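Local atomic coordinates of Phthiocerol/phthiodiolone dimycocerosyl transferase (Mycobacterium tuberculosis, PDB entry 1Q9J), a protein that probably esterifies phthiocerol, phthiodiolone and phenolphthiocerol with two mycocerosic acids taken directly from mycocerosic acid synthase, the last step in making the dimycocerosate esters of Mycobacterium tuberculosis. Residues G333-P336 and P340-F343; T329-T334 and F368-S373. One frame throughout, in Å; residues are numbered along the deposited sequence.

Contact 1 of 2, residues G333-P336 and P340-F343; sequences GTPP and PLVF
Thr334 and Leu341 make the central pairing of this contact, with CA atoms 5.6 Å apart, and the threonine meets its partner with both branches. Its hydroxyl takes the backbone: Leu341 N donates to Thr334 OG1 over 2.8 Å, and the N-H...O angle of 174° makes the bond almost straight. At chi1 -62° the hydroxyl of Thr334 sits beside its own backbone N and the methyl CG2 lies anti to that N, which turns the second branch to the leucine side chain. There CG2 meets Leu341 CD1 at 3.4 Å, the two side chains crossing obliquely.

The same leucine methyl also packs on the next residue. Pro335 CD lies 4.0 Å from Leu341 CD1, and the proline ring runs at about a right angle to the leucine chain. CD1 is therefore touched by an open-chain methyl and a ring carbon, while the other methyl of Leu341 has only a distant approach, CD2 to Gly333 O at 4.2 Å. The same carbonyl lies nearer to Phe343: Gly333 O sits at the edge of the aromatic ring, near its plane, 3.7 Å from CE1. Gly333 has a positive phi of 47°, a backbone shape that the absence of a side chain makes easy.

The contact closes the short loop leading into strand 342-345, a strand flanked by 260-267 and 378-384 in the six-stranded mixed sheet. Val342 is hydrogen-bonded through its backbone to Pro261 and Val263, and Phe343 to Tyr379. The side chain of Val342 turns away from the loop and packs on helix 237-253, whose Arg253 also hydrogen-bonds Pro340 O. Leu341 itself rests on Pro261 of strand 260-267.

Contact 2 of 2, residues T329-T334 and F368-S373; sequences TAFEGT and FYCSIS
Phe331 turns the edge of its ring to the face of Phe368, a T-shaped pair with centroids 5.5 Å apart and planes at 74°. The leading atom is Phe331 CZ, which stands 4.1 Å above the Phe368 plane, over the ring centre; Phe368 CD1, like the other five ring atoms, is 4.4 Å from Phe331 CZ.

A second apolar contact involves sulfur. Cys370 SG approaches Phe331 CE2 to 4.4 Å, lying at the ring edge and near its plane, so it packs beside the aromatic system and not over its pi face.

Hydrogen bonding contributes nothing across the interface but shapes the segment that presents Phe331. Glu332 N binds Thr329 O at 2.8 Å, an i to i+3 bond matching the 3-10 geometry of 329-331, and Gly333 N reaches Ala330 O by a longer bond of 3.3 Å. With CG anti to its own carbonyl carbon (chi1 -69°), the ring of Phe331 projects from this turn to meet Phe368 at the end of strand 360-368 and Cys370 just beyond it.

The Phe331 side chain also comes within about 4 Å of that of His124, the probable proton acceptor, and Phe368 meets the ring of His393. The contact is a buried joint of two rings and a thiol, held by dispersion and edge-to-face electrostatics, and probably gives the likely catalytic histidine an apolar neighbour.

Both contacts start from the loop between helix 319-322 and strand 342-345, their segments overlapping at Gly333 and Thr334, which touch across contact 1 only, and their centres lie 11 Å apart. They touch directly where Phe343 CE2 packs on Ala330 CA at 3.4 Å. Contact 1 is local and near the surface: three residues separate its segments, and a backbone-to-hydroxyl hydrogen bond works alongside apolar packing. Contact 2 is buried, spans 33 intervening residues and relies on aromatic and sulfur packing alone. Their destinations differ too. Contact 1 ties the loop to the strand it enters, in the six-stranded sheet, whereas contact 2 reaches the end of strand 360-368, an outer strand of the five-stranded sheet.

Contact 1 of 2, residues G333-P336 and P340-F343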
loop_
_atom_site.group_PDB
_atom_site.type_symbol
_atom_site.label_atom_id
_atom_site.label_comp_id
_atom_site.label_asym_id
_atom_site.label_seq_id
_atom_site.Cartn_x
_atom_site.Cartn_y
_atom_site.Cartn_z
ATOM N N GLY A 333 -10.639 -4.697 -9.357
ATOM C CA GLY A 333 -11.731 -3.761 -9.546
ATOM C C GLY A 333 -13.035 -4.193 -8.908
ATOM O O GLY A 333 -13.041 -4.723 -7.793
ATOM N N THR A 334 -14.138 -3.969 -9.623
ATOM C CA THR A 334 -15.477 -4.323 -9.152
ATOM C C THR A 334 -15.965 -5.596 -9.833
ATOM O O THR A 334 -15.879 -5.727 -11.049
ATOM C CB THR A 334 -16.496 -3.199 -9.451
ATOM O OG1 THR A 334 -16.124 -1.998 -8.758
ATOM C CG2 THR A 334 -17.893 -3.627 -9.019
ATOM N N PRO A 335 -16.482 -6.554 -9.049
ATOM C CA PRO A 335 -16.976 -7.811 -9.616
ATOM C C PRO A 335 -18.308 -7.647 -10.350
ATOM O O PRO A 335 -18.924 -6.579 -10.311
ATOM C CB PRO A 335 -17.083 -8.718 -8.390
ATOM C CG PRO A 335 -17.436 -7.766 -7.306
ATOM C CD PRO A 335 -16.537 -6.579 -7.577
ATOM N N PRO A 336 -18.761 -8.704 -11.046
ATOM C CA PRO A 336 -20.028 -8.646 -11.783
ATOM C C PRO A 336 -21.245 -8.451 -10.879
ATOM O O PRO A 336 -21.313 -8.995 -9.774
ATOM C CB PRO A 336 -20.059 -9.984 -12.520
ATOM C CG PRO A 336 -19.319 -10.893 -11.589
ATOM C CD PRO A 336 -18.143 -10.036 -11.182
ATOM N N PRO A 340 -19.904 0.338 -8.601
ATOM C CA PRO A 340 -18.473 0.637 -8.510
ATOM C C PRO A 340 -17.963 0.668 -7.076
ATOM O O PRO A 340 -18.382 1.512 -6.286
ATOM C CB PRO A 340 -18.368 2.004 -9.178
ATOM C CG PRO A 340 -19.417 1.941 -10.211
ATOM C CD PRO A 340 -20.582 1.321 -9.458
ATOM N N LEU A 341 -17.063 -0.258 -6.753
ATOM C CA LEU A 341 -16.485 -0.330 -5.421
ATOM C C LEU A 341 -15.517 0.816 -5.228
ATOM O O LEU A 341 -14.845 1.244 -6.166
ATOM C CB LEU A 341 -15.733 -1.644 -5.215
ATOM C CG LEU A 341 -16.482 -2.839 -4.645
ATOM C CD1 LEU A 341 -17.574 -3.262 -5.610
ATOM C CD2 LEU A 341 -15.505 -3.981 -4.415
ATOM N N VAL A 342 -15.456 1.312 -4.000
ATOM C CA VAL A 342 -14.555 2.398 -3.662
ATOM C C VAL A 342 -13.495 1.826 -2.731
ATOM O O VAL A 342 -13.806 1.393 -1.621
ATOM C CB VAL A 342 -15.292 3.533 -2.944
ATOM C CG1 VAL A 342 -14.347 4.695 -2.688
ATOM C CG2 VAL A 342 -16.469 3.973 -3.771
ATOM N N PHE A 343 -12.249 1.804 -3.199
ATOM C CA PHE A 343 -11.144 1.290 -2.403
ATOM C C PHE A 343 -10.312 2.427 -1.868
ATOM O O PHE A 343 -9.948 3.344 -2.604
ATOM C CB PHE A 343 -10.220 0.389 -3.222
ATOM C CG PHE A 343 -10.822 -0.923 -3.590
ATOM C CD1 PHE A 343 -11.541 -1.063 -4.768
ATOM C CD2 PHE A 343 -10.686 -2.021 -2.748
ATOM C CE1 PHE A 343 -12.128 -2.293 -5.114
ATOM C CE2 PHE A 343 -11.265 -3.264 -3.072
ATOM C CZ PHE A 343 -11.987 -3.398 -4.259
#

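Contact 2 of 2, residues T329-T334 and F368-S373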
loop_
_atom_site.group_PDB
_atom_site.type_symbol
_atom_site.label_atom_id
_atom_site.label_comp_id
_atom_site.label_asym_id
_atom_site.label_seq_id
_atom_site.Cartn_x
_atom_site.Cartn_y
_atom_site.Cartn_z
ATOM N N THR A 329 -7.574 -7.984 -3.352
ATOM C CA THR A 329 -8.751 -7.963 -4.222
ATOM C C THR A 329 -8.971 -6.601 -4.888
ATOM O O THR A 329 -9.669 -6.492 -5.899
ATOM C CB THR A 329 -10.043 -8.336 -3.441
ATOM O OG1 THR A 329 -10.335 -7.328 -2.460
ATOM C CG2 THR A 329 -9.877 -9.676 -2.743
ATOM N N ALA A 330 -8.372 -5.567 -4.310
ATOM C CA ALA A 330 -8.489 -4.217 -4.839
ATOM C C ALA A 330 -8.085 -4.160 -6.305
ATOM O O ALA A 330 -8.691 -3.431 -7.080
ATOM C CB ALA A 330 -7.621 -3.267 -4.028
ATOM N N PHE A 331 -7.062 -4.925 -6.673
ATOM C CA PHE A 331 -6.570 -4.955 -8.042
ATOM C C PHE A 331 -7.468 -5.744 -8.974
ATOM O O PHE A 331 -7.109 -6.014 -10.114
ATOM C CB PHE A 331 -5.157 -5.535 -8.087
ATOM C CG PHE A 331 -4.128 -4.645 -7.478
ATOM C CD1 PHE A 331 -3.852 -4.706 -6.119
ATOM C CD2 PHE A 331 -3.456 -3.718 -8.257
ATOM C CE1 PHE A 331 -2.917 -3.848 -5.540
ATOM C CE2 PHE A 331 -2.519 -2.855 -7.693
ATOM C CZ PHE A 331 -2.251 -2.923 -6.330
ATOM N N GLU A 332 -8.637 -6.128 -8.489
ATOM C CA GLU A 332 -9.565 -6.862 -9.321
ATOM C C GLU A 332 -10.800 -6.003 -9.554
ATOM O O GLU A 332 -11.864 -6.511 -9.894
ATOM C CB GLU A 332 -9.941 -8.169 -8.641
ATOM C CG GLU A 332 -8.750 -9.054 -8.400
ATOM C CD GLU A 332 -9.114 -10.313 -7.659
ATOM O OE1 GLU A 332 -9.574 -10.211 -6.505
ATOM O OE2 GLU A 332 -8.950 -11.409 -8.229
ATOM N N GLY A 333 -10.639 -4.697 -9.357
ATOM C CA GLY A 333 -11.731 -3.761 -9.546
ATOM C C GLY A 333 -13.035 -4.193 -8.908
ATOM O O GLY A 333 -13.041 -4.723 -7.793
ATOM N N THR A 334 -14.138 -3.969 -9.623
ATOM C CA THR A 334 -15.477 -4.323 -9.152
ATOM C C THR A 334 -15.965 -5.596 -9.833
ATOM O O THR A 334 -15.879 -5.727 -11.049
ATOM C CB THR A 334 -16.496 -3.199 -9.451
ATOM O OG1 THR A 334 -16.124 -1.998 -8.758
ATOM C CG2 THR A 334 -17.893 -3.627 -9.019
ATOM N N PHE A 368 2.183 2.540 -8.101
ATOM C CA PHE A 368 2.145 1.149 -8.506
ATOM C C PHE A 368 2.585 1.019 -9.959
ATOM O O PHE A 368 2.611 2.004 -10.704
ATOM C CB PHE A 368 0.730 0.595 -8.363
ATOM C CG PHE A 368 0.195 0.643 -6.958
ATOM C CD1 PHE A 368 -1.029 1.245 -6.691
ATOM C CD2 PHE A 368 0.908 0.079 -5.902
ATOM C CE1 PHE A 368 -1.534 1.288 -5.400
ATOM C CE2 PHE A 368 0.406 0.118 -4.604
ATOM C CZ PHE A 368 -0.816 0.724 -4.355
ATOM N N TYR A 369 2.933 -0.200 -10.358
ATOM C CA TYR A 369 3.331 -0.471 -11.734
ATOM C C TYR A 369 2.738 -1.773 -12.218
ATOM O O TYR A 369 3.434 -2.557 -12.839
ATOM C CB TYR A 369 4.845 -0.559 -11.873
ATOM C CG TYR A 369 5.537 0.779 -11.904
ATOM C CD1 TYR A 369 5.662 1.548 -10.746
ATOM C CD2 TYR A 369 6.089 1.272 -13.091
ATOM C CE1 TYR A 369 6.325 2.776 -10.769
ATOM C CE2 TYR A 369 6.752 2.497 -13.123
ATOM C CZ TYR A 369 6.866 3.240 -11.959
ATOM O OH TYR A 369 7.528 4.440 -11.965
ATOM N N CYS A 370 1.468 -2.024 -11.926
ATOM C CA CYS A 370 0.866 -3.253 -12.403
ATOM C C CYS A 370 0.824 -3.236 -13.937
ATOM O O CYS A 370 1.021 -2.188 -14.564
ATOM C CB CYS A 370 -0.531 -3.415 -11.818
ATOM S SG CYS A 370 -1.535 -1.936 -11.877
ATOM N N SER A 371 0.587 -4.395 -14.544
ATOM C CA SER A 371 0.543 -4.464 -15.999
ATOM C C SER A 371 -0.696 -3.750 -16.544
ATOM O O SER A 371 -1.754 -3.775 -15.924
ATOM C CB SER A 371 0.579 -5.929 -16.472
ATOM O OG SER A 371 -0.567 -6.649 -16.052
ATOM N N ILE A 372 -0.543 -3.099 -17.698
ATOM C CA ILE A 372 -1.627 -2.363 -18.360
ATOM C C ILE A 372 -2.958 -3.101 -18.230
ATOM O O ILE A 372 -2.986 -4.321 -18.068
ATOM C CB ILE A 372 -1.303 -2.144 -19.887
ATOM C CG1 ILE A 372 -0.352 -0.956 -20.067
ATOM C CG2 ILE A 372 -2.582 -1.920 -20.692
ATOM C CD1 ILE A 372 -0.983 0.412 -19.801
ATOM N N SER A 373 -4.051 -2.351 -18.286
ATOM C CA SER A 373 -5.389 -2.915 -18.203
ATOM C C SER A 373 -5.794 -3.343 -16.801
ATOM O O SER A 373 -6.758 -4.094 -16.637
ATOM C CB SER A 373 -5.539 -4.104 -19.158
ATOM O OG SER A 373 -5.030 -5.285 -18.589
#